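Local coordinates for uricase from Arthrobacter globiformis, a protein that catalyses the oxidation of uric acid by molecular oxygen to 5-hydroxyisourate, which is further processed to (S)-allantoin, in two crystal structures: PDB 2YZE (chain A, 1.99 Å), residues Asn18-Ala23 and Val65-Gln70; PDB 2YZB (chain B, 1.90 Å), residues Asn18-Ala23 and Val65-Gln70. One frame, after least-squares fit of the local backbone (RMSD 0.05 Å); residues are numbered along the deposited sequences.

Structure 1 (2YZE); sequences NQYGKA and VATDTQ. With NOB ((dihydroxyboranyloxy-hydroxy-boranyl)oxylithium), chain C.
Tyr20 and Lys22 reach from strand 13-31 to the start of helix 67-78, with Ala66 as its N-cap. Lys22 and Thr67 are assigned to the charge relay system, Thr67 and Asp68 to the urate site. Two hydrogen bonds join the segments. Tyr20 OH donates to Val65 O at 2.6 Å, tilted 27° from the carbonyl plane; Gln70 NE2 adds a weak bond to the same oxygen. Lys22, its chain bent at chi2 and chi3 (73° and 84°), folds over Thr67 O, and NZ donates to Thr67 OG1 at 2.9 Å. A water links Lys22 NZ to Asp68 OD1. In the packing, Thr67 CG2 sits 3.4 Å from Gly21 O and at the edge of the Tyr20 ring, while Gln70 OE1, bonded to Ser46, lies 3.6 Å from Gly21 CA, where a side chain would clash. The boron-lithium group occupies the urate site. Thr67 OG1 donates to its OB4 at 2.7 Å. Arg180 and Leu222 of a neighbouring subunit also hydrogen-bond it, so the site lies between two chains.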
loop_
_atom_site.group_PDB
_atom_site.type_symbol
_atom_site.label_atom_id
_atom_site.label_comp_id
_atom_site.label_asym_id
_atom_site.label_seq_id
_atom_site.Cartn_x
_atom_site.Cartn_y
_atom_site.Cartn_z
ATOM N N ASN A 18 -22.021 10.618 -16.373
ATOM C CA ASN A 18 -20.884 11.377 -15.872
ATOM C C ASN A 18 -21.168 11.935 -14.482
ATOM O O ASN A 18 -22.328 12.109 -14.090
ATOM C CB ASN A 18 -20.538 12.513 -16.847
ATOM C CG ASN A 18 -21.630 13.575 -16.932
ATOM O OD1 ASN A 18 -21.645 14.528 -16.156
ATOM N ND2 ASN A 18 -22.554 13.403 -17.873
ATOM N N GLN A 19 -20.099 12.187 -13.734
ATOM C CA GLN A 19 -20.195 12.737 -12.381
ATOM C C GLN A 19 -18.828 13.292 -12.019
ATOM O O GLN A 19 -17.814 12.886 -12.581
ATOM C CB GLN A 19 -20.609 11.659 -11.367
ATOM C CG GLN A 19 -19.640 10.477 -11.261
ATOM C CD GLN A 19 -20.200 9.327 -10.442
ATOM O OE1 GLN A 19 -21.413 9.158 -10.347
ATOM N NE2 GLN A 19 -19.316 8.517 -9.864
ATOM N N TYR A 20 -18.797 14.228 -11.087
ATOM C CA TYR A 20 -17.533 14.816 -10.684
ATOM C C TYR A 20 -17.703 15.444 -9.307
ATOM O O TYR A 20 -18.816 15.802 -8.903
ATOM C CB TYR A 20 -17.107 15.900 -11.680
ATOM C CG TYR A 20 -17.789 17.216 -11.409
ATOM C CD1 TYR A 20 -19.138 17.398 -11.706
ATOM C CD2 TYR A 20 -17.111 18.246 -10.754
ATOM C CE1 TYR A 20 -19.804 18.568 -11.346
ATOM C CE2 TYR A 20 -17.764 19.418 -10.389
ATOM C CZ TYR A 20 -19.109 19.571 -10.684
ATOM O OH TYR A 20 -19.766 20.709 -10.277
ATOM N N GLY A 21 -16.592 15.590 -8.596
ATOM C CA GLY A 21 -16.642 16.189 -7.278
ATOM C C GLY A 21 -15.308 16.057 -6.572
ATOM O O GLY A 21 -14.280 15.798 -7.208
ATOM N N LYS A 22 -15.321 16.232 -5.258
ATOM C CA LYS A 22 -14.093 16.122 -4.486
ATOM C C LYS A 22 -14.089 14.782 -3.786
ATOM O O LYS A 22 -15.069 14.407 -3.132
ATOM C CB LYS A 22 -13.996 17.239 -3.440
ATOM C CG LYS A 22 -12.631 17.320 -2.770
ATOM C CD LYS A 22 -11.576 17.905 -3.718
ATOM C CE LYS A 22 -11.609 19.432 -3.694
ATOM N NZ LYS A 22 -10.729 20.044 -4.738
ATOM N N ALA A 23 -12.986 14.060 -3.915
ATOM C CA ALA A 23 -12.884 12.759 -3.275
ATOM C C ALA A 23 -11.915 12.762 -2.101
ATOM O O ALA A 23 -10.954 13.539 -2.057
ATOM C CB ALA A 23 -12.459 11.706 -4.295
ATOM N N VAL A 65 -20.113 23.502 -10.174
ATOM C CA VAL A 65 -19.905 23.860 -8.781
ATOM C C VAL A 65 -18.519 23.273 -8.505
ATOM O O VAL A 65 -18.329 22.057 -8.572
ATOM C CB VAL A 65 -20.955 23.186 -7.875
ATOM C CG1 VAL A 65 -20.607 23.411 -6.414
ATOM C CG2 VAL A 65 -22.340 23.755 -8.178
ATOM N N ALA A 66 -17.553 24.141 -8.223
ATOM C CA ALA A 66 -16.175 23.723 -7.989
ATOM C C ALA A 66 -16.014 22.563 -7.008
ATOM O O ALA A 66 -16.732 22.480 -6.008
ATOM C CB ALA A 66 -15.352 24.918 -7.518
ATOM N N THR A 67 -15.078 21.662 -7.296
ATOM C CA THR A 67 -14.841 20.540 -6.388
ATOM C C THR A 67 -14.340 21.151 -5.078
ATOM O O THR A 67 -14.583 20.623 -4.001
ATOM C CB THR A 67 -13.782 19.535 -6.953
ATOM O OG1 THR A 67 -12.507 20.174 -7.058
ATOM C CG2 THR A 67 -14.194 19.038 -8.343
ATOM N N ASP A 68 -13.652 22.286 -5.178
ATOM C CA ASP A 68 -13.131 22.971 -3.995
ATOM C C ASP A 68 -14.294 23.456 -3.128
ATOM O O ASP A 68 -14.215 23.453 -1.894
ATOM C CB ASP A 68 -12.274 24.173 -4.413
ATOM C CG ASP A 68 -11.592 24.846 -3.232
ATOM O OD1 ASP A 68 -10.575 24.312 -2.744
ATOM O OD2 ASP A 68 -12.080 25.902 -2.781
ATOM N N THR A 69 -15.371 23.877 -3.786
ATOM C CA THR A 69 -16.554 24.364 -3.092
ATOM C C THR A 69 -17.233 23.212 -2.375
ATOM O O THR A 69 -17.722 23.366 -1.252
ATOM C CB THR A 69 -17.559 25.008 -4.077
ATOM O OG1 THR A 69 -16.967 26.170 -4.668
ATOM C CG2 THR A 69 -18.837 25.411 -3.353
ATOM N N GLN A 70 -17.262 22.054 -3.028
ATOM C CA GLN A 70 -17.879 20.884 -2.431
ATOM C C GLN A 70 -17.113 20.523 -1.167
ATOM O O GLN A 70 -17.711 20.197 -0.144
ATOM C CB GLN A 70 -17.889 19.722 -3.431
ATOM C CG GLN A 70 -18.797 20.006 -4.629
ATOM C CD GLN A 70 -18.861 18.861 -5.622
ATOM O OE1 GLN A 70 -19.135 17.717 -5.253
ATOM N NE2 GLN A 70 -18.619 19.169 -6.894
HETATM B B1 NOB C . -12.209 21.250 -12.343
HETATM B B2 NOB C . -11.299 21.431 -9.903
HETATM O OB1 NOB C . -13.679 20.730 -12.200
HETATM O OB2 NOB C . -11.142 21.930 -11.416
HETATM O OB3 NOB C . -11.361 21.123 -13.641
HETATM O OB4 NOB C . -11.020 19.996 -9.284
HETATM O OB5 NOB C . -11.920 22.525 -8.939
HETATM LI LI NOB C . -13.554 22.070 -9.995
HETATM O O HOH W 1 -9.287 22.302 -4.208
#

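Structure 2 (2YZB); sequences NQYGKA and VATDTQ. With URC (uric acid), chain D.
Tyr20 and Lys22 carry the polar links. Tyr20 OH donates to Val65 O at 2.6 Å, tilted 31° from the carbonyl plane, and Gln70 NE2 adds a weak bond to that oxygen. Lys22, bent at chi2 and chi3 (73° and 71°), folds over Thr67 O, and NZ donates to Thr67 OG1 at 3.2 Å, though the place of NZ is less sure. A water links Lys22 NZ to Asp68 OD1. In the packing, Thr67 CG2 sits 3.3 Å from Gly21 O and at the edge of the Tyr20 ring, while Gln70 OE1, bonded to Ser46, lies 3.5 Å from Gly21 CA, where a side chain would clash. Uric acid occupies the urate site. Its N7 comes within 2.7 Å of Thr67 N, and its O24 accepts from Asp68 N at 3.0 Å. On the six-membered ring, O13 lies 3.3 Å from Tyr20 CD2. Arg180, Leu222 and Gln223 of a neighbouring subunit also hydrogen-bond the substrate, which is thus gripped by two chains.

Comparison
The difference is the bound group: the boron-lithium compound beside chain A goes, and uric acid is bound at this place in chain B. The CA atoms of the two segments coincide within the error, and the touching side chains Tyr20(A), Lys22(A), Val65(A), Thr67(A), Asp68(A), Gln70(A) and their counterparts keep their places, as does the water between lysine and aspartate. The bonds Tyr20(A) OH to Val65(A) O and Lys22(A) NZ to Thr67(A) OG1 recur in chain B. With the boron-lithium compound goes the hydrogen bond from Thr67(A) OG1 to OB4, 2.7 Å long, and the lithium near Ala66(A). In its stead N7 of uric acid lies 2.8 Å from Thr67(B) OG1 and 2.7 Å from Thr67(B) N, and the substrate touches Ala66(B) as well. Neither Asp68(A) nor Tyr20(A) touches the boron-lithium group, whereas uric acid meets both counterparts: O24 accepts a hydrogen bond from Asp68(B) N, and O13 comes 3.3 Å from Tyr20(B) CD2.

Structure 2 (2YZB)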
loop_
_atom_site.group_PDB
_atom_site.type_symbol
_atom_site.label_atom_id
_atom_site.label_comp_id
_atom_site.label_asym_id
_atom_site.label_seq_id
_atom_site.Cartn_x
_atom_site.Cartn_y
_atom_site.Cartn_z
ATOM N N ASN B 18 -22.027 10.722 -16.411
ATOM C CA ASN B 18 -20.880 11.456 -15.890
ATOM C C ASN B 18 -21.150 11.964 -14.486
ATOM O O ASN B 18 -22.301 12.096 -14.073
ATOM C CB ASN B 18 -20.504 12.623 -16.823
ATOM C CG ASN B 18 -21.588 13.689 -16.918
ATOM O OD1 ASN B 18 -21.668 14.595 -16.085
ATOM N ND2 ASN B 18 -22.430 13.580 -17.937
ATOM N N GLN B 19 -20.076 12.219 -13.744
ATOM C CA GLN B 19 -20.181 12.727 -12.381
ATOM C C GLN B 19 -18.818 13.281 -11.994
ATOM O O GLN B 19 -17.797 12.871 -12.542
ATOM C CB GLN B 19 -20.599 11.615 -11.411
ATOM C CG GLN B 19 -19.643 10.426 -11.339
ATOM C CD GLN B 19 -20.189 9.287 -10.484
ATOM O OE1 GLN B 19 -21.399 9.138 -10.339
ATOM N NE2 GLN B 19 -19.293 8.469 -9.933
ATOM N N TYR B 20 -18.801 14.224 -11.061
ATOM C CA TYR B 20 -17.546 14.824 -10.644
ATOM C C TYR B 20 -17.698 15.436 -9.259
ATOM O O TYR B 20 -18.799 15.801 -8.844
ATOM C CB TYR B 20 -17.136 15.932 -11.622
ATOM C CG TYR B 20 -17.833 17.238 -11.335
ATOM C CD1 TYR B 20 -19.196 17.392 -11.586
ATOM C CD2 TYR B 20 -17.155 18.284 -10.715
ATOM C CE1 TYR B 20 -19.869 18.550 -11.219
ATOM C CE2 TYR B 20 -17.817 19.443 -10.339
ATOM C CZ TYR B 20 -19.177 19.569 -10.591
ATOM O OH TYR B 20 -19.842 20.704 -10.192
ATOM N N GLY B 21 -16.587 15.562 -8.549
ATOM C CA GLY B 21 -16.650 16.167 -7.235
ATOM C C GLY B 21 -15.316 16.067 -6.538
ATOM O O GLY B 21 -14.286 15.861 -7.180
ATOM N N LYS B 22 -15.335 16.216 -5.221
ATOM C CA LYS B 22 -14.111 16.116 -4.450
ATOM C C LYS B 22 -14.095 14.767 -3.755
ATOM O O LYS B 22 -15.059 14.386 -3.080
ATOM C CB LYS B 22 -14.032 17.224 -3.408
ATOM C CG LYS B 22 -12.703 17.248 -2.682
ATOM C CD LYS B 22 -11.596 17.788 -3.571
ATOM C CE LYS B 22 -11.760 19.275 -3.789
ATOM N NZ LYS B 22 -10.638 19.862 -4.570
ATOM N N ALA B 23 -12.996 14.043 -3.923
ATOM C CA ALA B 23 -12.859 12.728 -3.313
ATOM C C ALA B 23 -11.923 12.725 -2.105
ATOM O O ALA B 23 -10.992 13.523 -2.010
ATOM C CB ALA B 23 -12.369 11.725 -4.350
ATOM N N VAL B 65 -20.117 23.514 -10.160
ATOM C CA VAL B 65 -19.923 23.850 -8.757
ATOM C C VAL B 65 -18.542 23.266 -8.473
ATOM O O VAL B 65 -18.370 22.049 -8.466
ATOM C CB VAL B 65 -20.949 23.129 -7.859
ATOM C CG1 VAL B 65 -20.597 23.342 -6.400
ATOM C CG2 VAL B 65 -22.353 23.649 -8.149
ATOM N N ALA B 66 -17.566 24.140 -8.261
ATOM C CA ALA B 66 -16.188 23.730 -8.015
ATOM C C ALA B 66 -16.017 22.570 -7.028
ATOM O O ALA B 66 -16.726 22.480 -6.024
ATOM C CB ALA B 66 -15.386 24.934 -7.546
ATOM N N THR B 67 -15.079 21.675 -7.316
ATOM C CA THR B 67 -14.843 20.562 -6.408
ATOM C C THR B 67 -14.337 21.176 -5.100
ATOM O O THR B 67 -14.583 20.642 -4.022
ATOM C CB THR B 67 -13.798 19.548 -6.966
ATOM O OG1 THR B 67 -12.534 20.195 -7.134
ATOM C CG2 THR B 67 -14.256 18.973 -8.316
ATOM N N ASP B 68 -13.644 22.309 -5.201
ATOM C CA ASP B 68 -13.128 22.990 -4.015
ATOM C C ASP B 68 -14.291 23.475 -3.163
ATOM O O ASP B 68 -14.208 23.496 -1.942
ATOM C CB ASP B 68 -12.263 24.196 -4.398
ATOM C CG ASP B 68 -11.668 24.896 -3.178
ATOM O OD1 ASP B 68 -10.665 24.400 -2.623
ATOM O OD2 ASP B 68 -12.214 25.936 -2.759
ATOM N N THR B 69 -15.376 23.870 -3.818
ATOM C CA THR B 69 -16.552 24.344 -3.112
ATOM C C THR B 69 -17.228 23.179 -2.409
ATOM O O THR B 69 -17.707 23.316 -1.284
ATOM C CB THR B 69 -17.562 24.991 -4.074
ATOM O OG1 THR B 69 -16.971 26.145 -4.682
ATOM C CG2 THR B 69 -18.817 25.404 -3.325
ATOM N N GLN B 70 -17.276 22.031 -3.080
ATOM C CA GLN B 70 -17.883 20.854 -2.489
ATOM C C GLN B 70 -17.097 20.496 -1.236
ATOM O O GLN B 70 -17.678 20.152 -0.204
ATOM C CB GLN B 70 -17.881 19.688 -3.483
ATOM C CG GLN B 70 -18.813 19.919 -4.664
ATOM C CD GLN B 70 -18.852 18.753 -5.637
ATOM O OE1 GLN B 70 -19.078 17.613 -5.245
ATOM N NE2 GLN B 70 -18.647 19.042 -6.916
HETATM N N1 URC D . -12.992 20.859 -12.676
HETATM C C2 URC D . -11.701 21.338 -12.910
HETATM C C6 URC D . -13.693 20.977 -11.471
HETATM N N3 URC D . -11.040 21.983 -11.890
HETATM O O11 URC D . -11.155 21.204 -13.969
HETATM C C4 URC D . -11.625 22.146 -10.701
HETATM C C5 URC D . -12.907 21.681 -10.435
HETATM N N9 URC D . -11.098 22.746 -9.638
HETATM O O13 URC D . -14.835 20.517 -11.369
HETATM N N7 URC D . -13.197 21.993 -9.181
HETATM C C8 URC D . -12.082 22.631 -8.740
HETATM O O24 URC D . -11.985 23.062 -7.618
HETATM O O HOH W 2 -9.128 22.555 -4.207
#